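Local coordinates for protein fructuronate-tagaturonate epimerase UxaE from Cohnella laeviribosi in complex with 1 glycerol (Cohnella laeviribosi, PDB 6IL9) that probably interconverts fructuronate and tagaturonate as a zinc-dependent epimerase built on a TIM barrel, at residues A86-Q90 and V296-S300; G337-H343 and R362-K366. One frame throughout, in Å; residues are numbered along the deposited sequence.

Contact 1 (A86-Q90 and V296-S300)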
ATOM      1  N   ALA A  86       4.449  -7.593  12.529  1.00 19.39           N
ATOM      2  CA  ALA A  86       4.472  -8.525  11.415  1.00 17.35           C
ATOM      3  C   ALA A  86       3.378  -9.569  11.598  1.00 19.53           C
ATOM      4  O   ALA A  86       2.889  -9.792  12.704  1.00 20.80           O
ATOM      5  CB  ALA A  86       5.834  -9.208  11.320  1.00 20.73           C
ATOM      6  N   PHE A  87       2.992 -10.223  10.493  1.00 17.31           N
ATOM      7  CA  PHE A  87       1.898 -11.186  10.546  1.00 17.44           C
ATOM      8  C   PHE A  87       2.275 -12.595  10.115  1.00 21.17           C
ATOM      9  O   PHE A  87       1.503 -13.525  10.379  1.00 23.10           O
ATOM     10  CB  PHE A  87       0.721 -10.704   9.683  1.00 18.88           C
ATOM     11  CG  PHE A  87       0.009  -9.538  10.283  1.00 19.04           C
ATOM     12  CD1 PHE A  87      -0.744  -9.703  11.433  1.00 20.64           C
ATOM     13  CD2 PHE A  87       0.150  -8.269   9.743  1.00 20.07           C
ATOM     14  CE1 PHE A  87      -1.383  -8.615  12.025  1.00 20.35           C
ATOM     15  CE2 PHE A  87      -0.475  -7.181  10.329  1.00 20.43           C
ATOM     16  CZ  PHE A  87      -1.242  -7.354  11.457  1.00 20.06           C
ATOM     17  N   GLY A  88       3.409 -12.787   9.467  1.00 22.12           N
ATOM     18  CA  GLY A  88       3.709 -14.097   8.907  1.00 23.31           C
ATOM     19  C   GLY A  88       2.845 -14.361   7.682  1.00 26.97           C
ATOM     20  O   GLY A  88       2.074 -13.518   7.235  1.00 26.70           O
ATOM     21  N   LYS A  89       2.969 -15.572   7.138  1.00 22.17           N
ATOM     22  CA  LYS A  89       2.481 -15.824   5.785  1.00 20.94           C
ATOM     23  C   LYS A  89       1.244 -16.721   5.720  1.00 21.56           C
ATOM     24  O   LYS A  89       0.862 -17.136   4.617  1.00 21.86           O
ATOM     25  CB  LYS A  89       3.615 -16.403   4.927  1.00 22.56           C
ATOM     26  CG  LYS A  89       4.247 -17.668   5.479  1.00 24.98           C
ATOM     27  CD  LYS A  89       5.572 -17.990   4.778  1.00 18.97           C
ATOM     28  CE  LYS A  89       6.732 -17.362   5.510  1.00 21.06           C
ATOM     29  NZ  LYS A  89       8.031 -17.707   4.868  1.00 20.89           N
ATOM     30  N   GLN A  90       0.578 -17.001   6.842  1.00 21.01           N
ATOM     31  CA  GLN A  90      -0.551 -17.934   6.859  1.00 22.52           C
ATOM     32  C   GLN A  90      -1.891 -17.269   7.153  1.00 25.04           C
ATOM     33  O   GLN A  90      -2.728 -17.820   7.872  1.00 27.39           O
ATOM     34  CB  GLN A  90      -0.309 -19.048   7.870  1.00 23.38           C
ATOM     35  CG  GLN A  90       0.426 -20.204   7.282  1.00 24.88           C
ATOM     36  CD  GLN A  90      -0.253 -20.746   6.049  1.00 24.25           C
ATOM     37  OE1 GLN A  90      -1.471 -20.994   6.023  1.00 27.18           O
ATOM     38  NE2 GLN A  90       0.531 -20.918   5.002  1.00 22.26           N
ATOM     39  N   VAL A 296      16.101 -18.210   2.134  1.00 18.04           N
ATOM     40  CA  VAL A 296      15.439 -16.910   2.205  1.00 17.99           C
ATOM     41  C   VAL A 296      14.018 -17.108   2.723  1.00 17.18           C
ATOM     42  O   VAL A 296      13.303 -18.010   2.270  1.00 18.44           O
ATOM     43  CB  VAL A 296      15.441 -16.223   0.831  1.00 19.04           C
ATOM     44  CG1 VAL A 296      14.583 -14.958   0.872  1.00 19.22           C
ATOM     45  CG2 VAL A 296      16.883 -15.897   0.397  1.00 18.55           C
ATOM     46  N   ASP A 297      13.606 -16.259   3.674  1.00 16.82           N
ATOM     47  CA  ASP A 297      12.291 -16.338   4.311  1.00 19.99           C
ATOM     48  C   ASP A 297      11.373 -15.330   3.625  1.00 17.80           C
ATOM     49  O   ASP A 297      11.507 -14.125   3.830  1.00 19.85           O
ATOM     50  CB  ASP A 297      12.407 -16.044   5.807  1.00 18.58           C
ATOM     51  CG  ASP A 297      11.089 -16.182   6.550  1.00 22.78           C
ATOM     52  OD1 ASP A 297      10.129 -16.763   6.006  1.00 22.96           O
ATOM     53  OD2 ASP A 297      11.022 -15.709   7.708  1.00 26.39           O
ATOM     54  N   ILE A 298      10.459 -15.827   2.801  1.00 16.44           N
ATOM     55  CA  ILE A 298       9.626 -14.982   1.948  1.00 17.05           C
ATOM     56  C   ILE A 298       8.231 -14.891   2.551  1.00 16.60           C
ATOM     57  O   ILE A 298       7.620 -15.919   2.856  1.00 17.07           O
ATOM     58  CB  ILE A 298       9.562 -15.555   0.521  1.00 19.11           C
ATOM     59  CG1 ILE A 298      10.986 -15.786  -0.017  1.00 21.20           C
ATOM     60  CG2 ILE A 298       8.730 -14.658  -0.385  1.00 21.59           C
ATOM     61  CD1 ILE A 298      11.030 -16.536  -1.349  1.00 23.75           C
ATOM     62  N   PHE A 299       7.712 -13.661   2.695  1.00 15.03           N
ATOM     63  CA  PHE A 299       6.316 -13.455   3.073  1.00 16.46           C
ATOM     64  C   PHE A 299       5.420 -13.545   1.848  1.00 15.78           C
ATOM     65  O   PHE A 299       4.402 -14.252   1.855  1.00 13.47           O
ATOM     66  CB  PHE A 299       6.174 -12.092   3.776  1.00 17.10           C
ATOM     67  CG  PHE A 299       4.754 -11.571   3.907  1.00 16.13           C
ATOM     68  CD1 PHE A 299       3.955 -11.936   4.986  1.00 20.69           C
ATOM     69  CD2 PHE A 299       4.256 -10.646   2.991  1.00 18.92           C
ATOM     70  CE1 PHE A 299       2.663 -11.407   5.126  1.00 16.66           C
ATOM     71  CE2 PHE A 299       2.973 -10.137   3.113  1.00 19.63           C
ATOM     72  CZ  PHE A 299       2.177 -10.513   4.183  1.00 18.12           C
ATOM     73  N   SER A 300       5.815 -12.876   0.765  1.00 13.77           N
ATOM     74  CA  SER A 300       4.977 -12.836  -0.423  1.00 15.78           C
ATOM     75  C   SER A 300       5.834 -12.575  -1.650  1.00 16.72           C
ATOM     76  O   SER A 300       6.963 -12.083  -1.556  1.00 15.13           O
ATOM     77  CB  SER A 300       3.884 -11.767  -0.289  1.00 15.34           C
ATOM     78  OG  SER A 300       4.484 -10.487  -0.223  1.00 19.19           O
TER

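Contact 2 (G337-H343 and R362-K366). With ZN (zinc ion), chain C.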
ATOM      1  N   GLY A 337       5.335 -21.898   0.364  1.00 14.65           N
ATOM      2  CA  GLY A 337       4.828 -21.424   1.637  1.00 15.65           C
ATOM      3  C   GLY A 337       4.499 -19.941   1.704  1.00 13.75           C
ATOM      4  O   GLY A 337       3.824 -19.522   2.650  1.00 15.50           O
ATOM      5  N   TYR A 338       4.991 -19.126   0.768  1.00 14.85           N
ATOM      6  CA  TYR A 338       4.694 -17.701   0.799  1.00 15.40           C
ATOM      7  C   TYR A 338       3.351 -17.454   0.116  1.00 16.81           C
ATOM      8  O   TYR A 338       2.720 -18.375  -0.411  1.00 17.23           O
ATOM      9  CB  TYR A 338       5.828 -16.908   0.133  1.00 13.64           C
ATOM     10  CG  TYR A 338       6.107 -17.354  -1.279  1.00 15.02           C
ATOM     11  CD1 TYR A 338       5.342 -16.880  -2.347  1.00 15.04           C
ATOM     12  CD2 TYR A 338       7.137 -18.253  -1.553  1.00 14.77           C
ATOM     13  CE1 TYR A 338       5.586 -17.311  -3.637  1.00 15.94           C
ATOM     14  CE2 TYR A 338       7.396 -18.670  -2.839  1.00 17.55           C
ATOM     15  CZ  TYR A 338       6.609 -18.199  -3.872  1.00 14.28           C
ATOM     16  OH  TYR A 338       6.871 -18.633  -5.149  1.00 17.49           O
ATOM     17  N   LYS A 339       2.896 -16.196   0.129  1.00 14.00           N
ATOM     18  CA  LYS A 339       1.619 -15.809  -0.462  1.00 14.91           C
ATOM     19  C   LYS A 339       1.836 -15.053  -1.763  1.00 14.92           C
ATOM     20  O   LYS A 339       2.836 -14.355  -1.929  1.00 15.85           O
ATOM     21  CB  LYS A 339       0.820 -14.899   0.483  1.00 15.51           C
ATOM     22  CG  LYS A 339       0.754 -15.362   1.920  1.00 19.48           C
ATOM     23  CD  LYS A 339      -0.287 -14.566   2.682  1.00 19.10           C
ATOM     24  CE  LYS A 339       0.061 -13.095   2.789  1.00 16.34           C
ATOM     25  NZ  LYS A 339      -0.858 -12.398   3.770  1.00 19.59           N
ATOM     26  N   LEU A 340       0.856 -15.142  -2.663  1.00 14.02           N
ATOM     27  CA  LEU A 340       0.825 -14.232  -3.801  1.00 13.43           C
ATOM     28  C   LEU A 340       0.434 -12.835  -3.349  1.00 15.43           C
ATOM     29  O   LEU A 340      -0.453 -12.660  -2.505  1.00 15.19           O
ATOM     30  CB  LEU A 340      -0.174 -14.715  -4.849  1.00 15.57           C
ATOM     31  CG  LEU A 340       0.165 -15.992  -5.596  1.00 16.53           C
ATOM     32  CD1 LEU A 340      -0.936 -16.239  -6.634  1.00 16.01           C
ATOM     33  CD2 LEU A 340       1.525 -15.884  -6.252  1.00 17.91           C
ATOM     34  N   SER A 341       1.095 -11.836  -3.930  1.00 13.77           N
ATOM     35  CA  SER A 341       0.809 -10.431  -3.665  1.00 16.59           C
ATOM     36  C   SER A 341       0.317  -9.766  -4.941  1.00 16.93           C
ATOM     37  O   SER A 341       0.953  -9.890  -5.993  1.00 18.70           O
ATOM     38  CB  SER A 341       2.056  -9.721  -3.147  1.00 18.11           C
ATOM     39  OG  SER A 341       1.740  -8.388  -2.803  1.00 18.80           O
ATOM     40  N   ILE A 342      -0.804  -9.056  -4.842  1.00 15.65           N
ATOM     41  CA  ILE A 342      -1.427  -8.377  -5.977  1.00 17.91           C
ATOM     42  C   ILE A 342      -1.171  -6.886  -5.831  1.00 15.76           C
ATOM     43  O   ILE A 342      -1.782  -6.231  -4.981  1.00 16.91           O
ATOM     44  CB  ILE A 342      -2.939  -8.651  -6.048  1.00 16.03           C
ATOM     45  CG1 ILE A 342      -3.266 -10.126  -5.784  1.00 18.82           C
ATOM     46  CG2 ILE A 342      -3.502  -8.160  -7.385  1.00 17.83           C
ATOM     47  CD1 ILE A 342      -2.730 -11.076  -6.812  1.00 20.95           C
ATOM     48  N   HIS A 343      -0.293  -6.338  -6.668  1.00 16.36           N
ATOM     49  CA  HIS A 343      -0.073  -4.899  -6.690  1.00 17.63           C
ATOM     50  C   HIS A 343      -1.035  -4.218  -7.657  1.00 17.02           C
ATOM     51  O   HIS A 343      -1.668  -4.865  -8.497  1.00 17.78           O
ATOM     52  CB  HIS A 343       1.376  -4.592  -7.047  1.00 21.15           C
ATOM     53  CG  HIS A 343       2.324  -4.893  -5.929  1.00 22.28           C
ATOM     54  ND1 HIS A 343       3.397  -4.090  -5.613  1.00 31.12           N
ATOM     55  CD2 HIS A 343       2.327  -5.888  -5.015  1.00 18.95           C
ATOM     56  CE1 HIS A 343       4.047  -4.598  -4.583  1.00 28.77           C
ATOM     57  NE2 HIS A 343       3.420  -5.694  -4.205  1.00 25.17           N
ATOM     58  N   ARG A 362      -5.607 -16.855   1.184  1.00 13.51           N
ATOM     59  CA  ARG A 362      -4.284 -16.564   1.740  1.00 13.20           C
ATOM     60  C   ARG A 362      -3.496 -15.732   0.730  1.00 14.72           C
ATOM     61  O   ARG A 362      -2.768 -16.267  -0.109  1.00 15.43           O
ATOM     62  CB  ARG A 362      -3.554 -17.864   2.048  1.00 14.06           C
ATOM     63  CG  ARG A 362      -2.288 -17.682   2.846  1.00 15.34           C
ATOM     64  CD  ARG A 362      -1.643 -19.033   3.089  1.00 16.53           C
ATOM     65  NE  ARG A 362      -1.084 -19.624   1.872  1.00 16.14           N
ATOM     66  CZ  ARG A 362       0.197 -19.530   1.530  1.00 16.75           C
ATOM     67  NH1 ARG A 362       1.037 -18.842   2.303  1.00 15.64           N
ATOM     68  NH2 ARG A 362       0.631 -20.111   0.416  1.00 15.19           N
ATOM     69  N   PHE A 363      -3.633 -14.417   0.821  1.00 14.02           N
ATOM     70  CA  PHE A 363      -3.101 -13.522  -0.194  1.00 13.01           C
ATOM     71  C   PHE A 363      -2.683 -12.230   0.477  1.00 13.21           C
ATOM     72  O   PHE A 363      -3.004 -11.979   1.639  1.00 13.21           O
ATOM     73  CB  PHE A 363      -4.157 -13.233  -1.279  1.00 14.88           C
ATOM     74  CG  PHE A 363      -5.465 -12.690  -0.717  1.00 14.57           C
ATOM     75  CD1 PHE A 363      -5.553 -11.393  -0.216  1.00 15.78           C
ATOM     76  CD2 PHE A 363      -6.605 -13.483  -0.697  1.00 15.34           C
ATOM     77  CE1 PHE A 363      -6.750 -10.909   0.320  1.00 16.42           C
ATOM     78  CE2 PHE A 363      -7.818 -12.999  -0.170  1.00 14.80           C
ATOM     79  CZ  PHE A 363      -7.892 -11.718   0.335  1.00 16.44           C
ATOM     80  N   HIS A 364      -1.974 -11.405  -0.286  1.00 15.49           N
ATOM     81  CA  HIS A 364      -1.830  -9.988  -0.000  1.00 12.81           C
ATOM     82  C   HIS A 364      -2.326  -9.214  -1.213  1.00 13.85           C
ATOM     83  O   HIS A 364      -1.966  -9.542  -2.346  1.00 15.78           O
ATOM     84  CB  HIS A 364      -0.374  -9.613   0.298  1.00 14.57           C
ATOM     85  CG  HIS A 364      -0.222  -8.213   0.794  1.00 15.50           C
ATOM     86  ND1 HIS A 364      -0.787  -7.788   1.974  1.00 18.25           N
ATOM     87  CD2 HIS A 364       0.399  -7.131   0.260  1.00 16.65           C
ATOM     88  CE1 HIS A 364      -0.515  -6.509   2.158  1.00 16.35           C
ATOM     89  NE2 HIS A 364       0.205  -6.085   1.134  1.00 16.15           N
ATOM     90  N   VAL A 365      -3.152  -8.194  -0.974  1.00 15.61           N
ATOM     91  CA  VAL A 365      -3.595  -7.276  -2.020  1.00 15.16           C
ATOM     92  C   VAL A 365      -3.234  -5.866  -1.577  1.00 14.64           C
ATOM     93  O   VAL A 365      -3.503  -5.497  -0.431  1.00 14.46           O
ATOM     94  CB  VAL A 365      -5.107  -7.395  -2.275  1.00 16.75           C
ATOM     95  CG1 VAL A 365      -5.576  -6.303  -3.232  1.00 16.58           C
ATOM     96  CG2 VAL A 365      -5.451  -8.783  -2.825  1.00 19.36           C
ATOM     97  N   LYS A 366      -2.630  -5.079  -2.476  1.00 15.01           N
ATOM     98  CA  LYS A 366      -2.236  -3.710  -2.144  1.00 14.58           C
ATOM     99  C   LYS A 366      -3.141  -2.692  -2.824  1.00 15.67           C
ATOM    100  O   LYS A 366      -3.492  -2.842  -4.000  1.00 16.71           O
ATOM    101  CB  LYS A 366      -0.785  -3.421  -2.546  1.00 18.27           C
ATOM    102  CG  LYS A 366       0.224  -4.199  -1.755  1.00 18.28           C
ATOM    103  CD  LYS A 366       1.585  -3.505  -1.758  1.00 17.04           C
ATOM    104  CE  LYS A 366       2.607  -4.442  -1.141  1.00 18.90           C
ATOM    105  NZ  LYS A 366       3.950  -3.809  -1.048  1.00 20.32           N
TER
HETATM  106 ZN    ZN C 502       4.070  -2.688  -7.248  0.53 28.02          ZN
HETATM  107  O   HOH W   1      -1.063 -17.144  -2.049  1.00 16.13           O
HETATM  108  O   HOH W   2       2.538  -1.073  -7.825  1.00 21.91           O

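Contact 1 (A86-Q90 and V296-S300)
From D297 to F299, the chain leading into strand 300-302 meets the loop 86-90 chiefly through one lysine. D297 accepts the first bond: K89 NZ lies 2.6 Å from D297 OD1 in a salt bridge that is also a hydrogen bond. At I298 the backbone takes over, and K89 NZ donates to I298 O at 2.7 Å, while the isoleucine side chain turns away toward L291 and I292 of helix 281-293. F299 lies beside the base of the lysine. Its ring edge receives G88 O, 3.0 Å from F299 CE1, and K89 CB sits 3.8 Å from F299 O. F87 N and G88 N are hydrogen-bonded to D267 of strand 267-271. Both loops precede barrel strands, placing the contact at the barrel's N-terminal end, with the F299 side chain about 13 Å from the zinc. The lysine thus ties the loops by charge at its tip and packs on F299 at its base.

Contact 2 (G337-H343 and R362-K366)
Backbone hydrogen bonds join strands 339-342 and 363-366 as parallel neighbours, their axes 4.6 Å apart at closest approach and 13° from parallel. H364 N donates to L340 O (3.0 Å), I342 N to H364 O (2.8 Å) and K366 N to I342 O (2.9 Å), the ladder expected of parallel strands. S341 CA adds a CA-H...O contact to H364 O at 3.2 Å. Nearer the start of the pair, water 1 bridges the strands, accepting from L340 N (2.8 Å) and donating to R362 O (2.7 Å).

Side chains also reach backbone carbonyls here. R362 NH1 bonds G337 O at 2.9 Å, R362 NH2 makes a weak bond to Y338 O at 2.8 Å, and the guanidinium, with one face over K339 CA, has a salt bridge to D334. K339 NZ donates to F363 O (3.1 Å) and is also bonded to T93.

Apolar contact is modest: I342 CG1 meets V365 CG2 at 3.9 Å. At the C-terminal end, where TIM-barrel enzymes carry their active sites and the catalytic pocket probably lies, K366 CD packs over the H343 ring in a CH-pi contact, 4.0 Å from its centroid. H343 ND1 coordinates zinc at 2.3 Å, with water 2, H161 and D273 completing the site, while H343 NE2 bonds E269; K366 NZ forms salt bridges with D158, D160 and E269.

These are the seventh and eighth strands of the TIM barrel, flanked by strands 300-302 and 93-96, with L340 packed outward on helix 319-336.

How the contacts relate
From the N terminus, the chain passes through 86-90, just before the first barrel strand, 93-96, and returns at 296-300 after most of the barrel has been built; contact 1 thus closes a long loop of 205 residues. Only then does contact 2 open, closing a short β-α-β crossover through helix 349-358. The two are in series, neither nested nor crossed, yet they touch, with centres 10 Å apart. K89 O accepts from R362 NH1 at 2.9 Å, and F299 O from K339 N at 3.0 Å. Together they connect strands six, seven and eight with the approach to strand one, where the barrel closes.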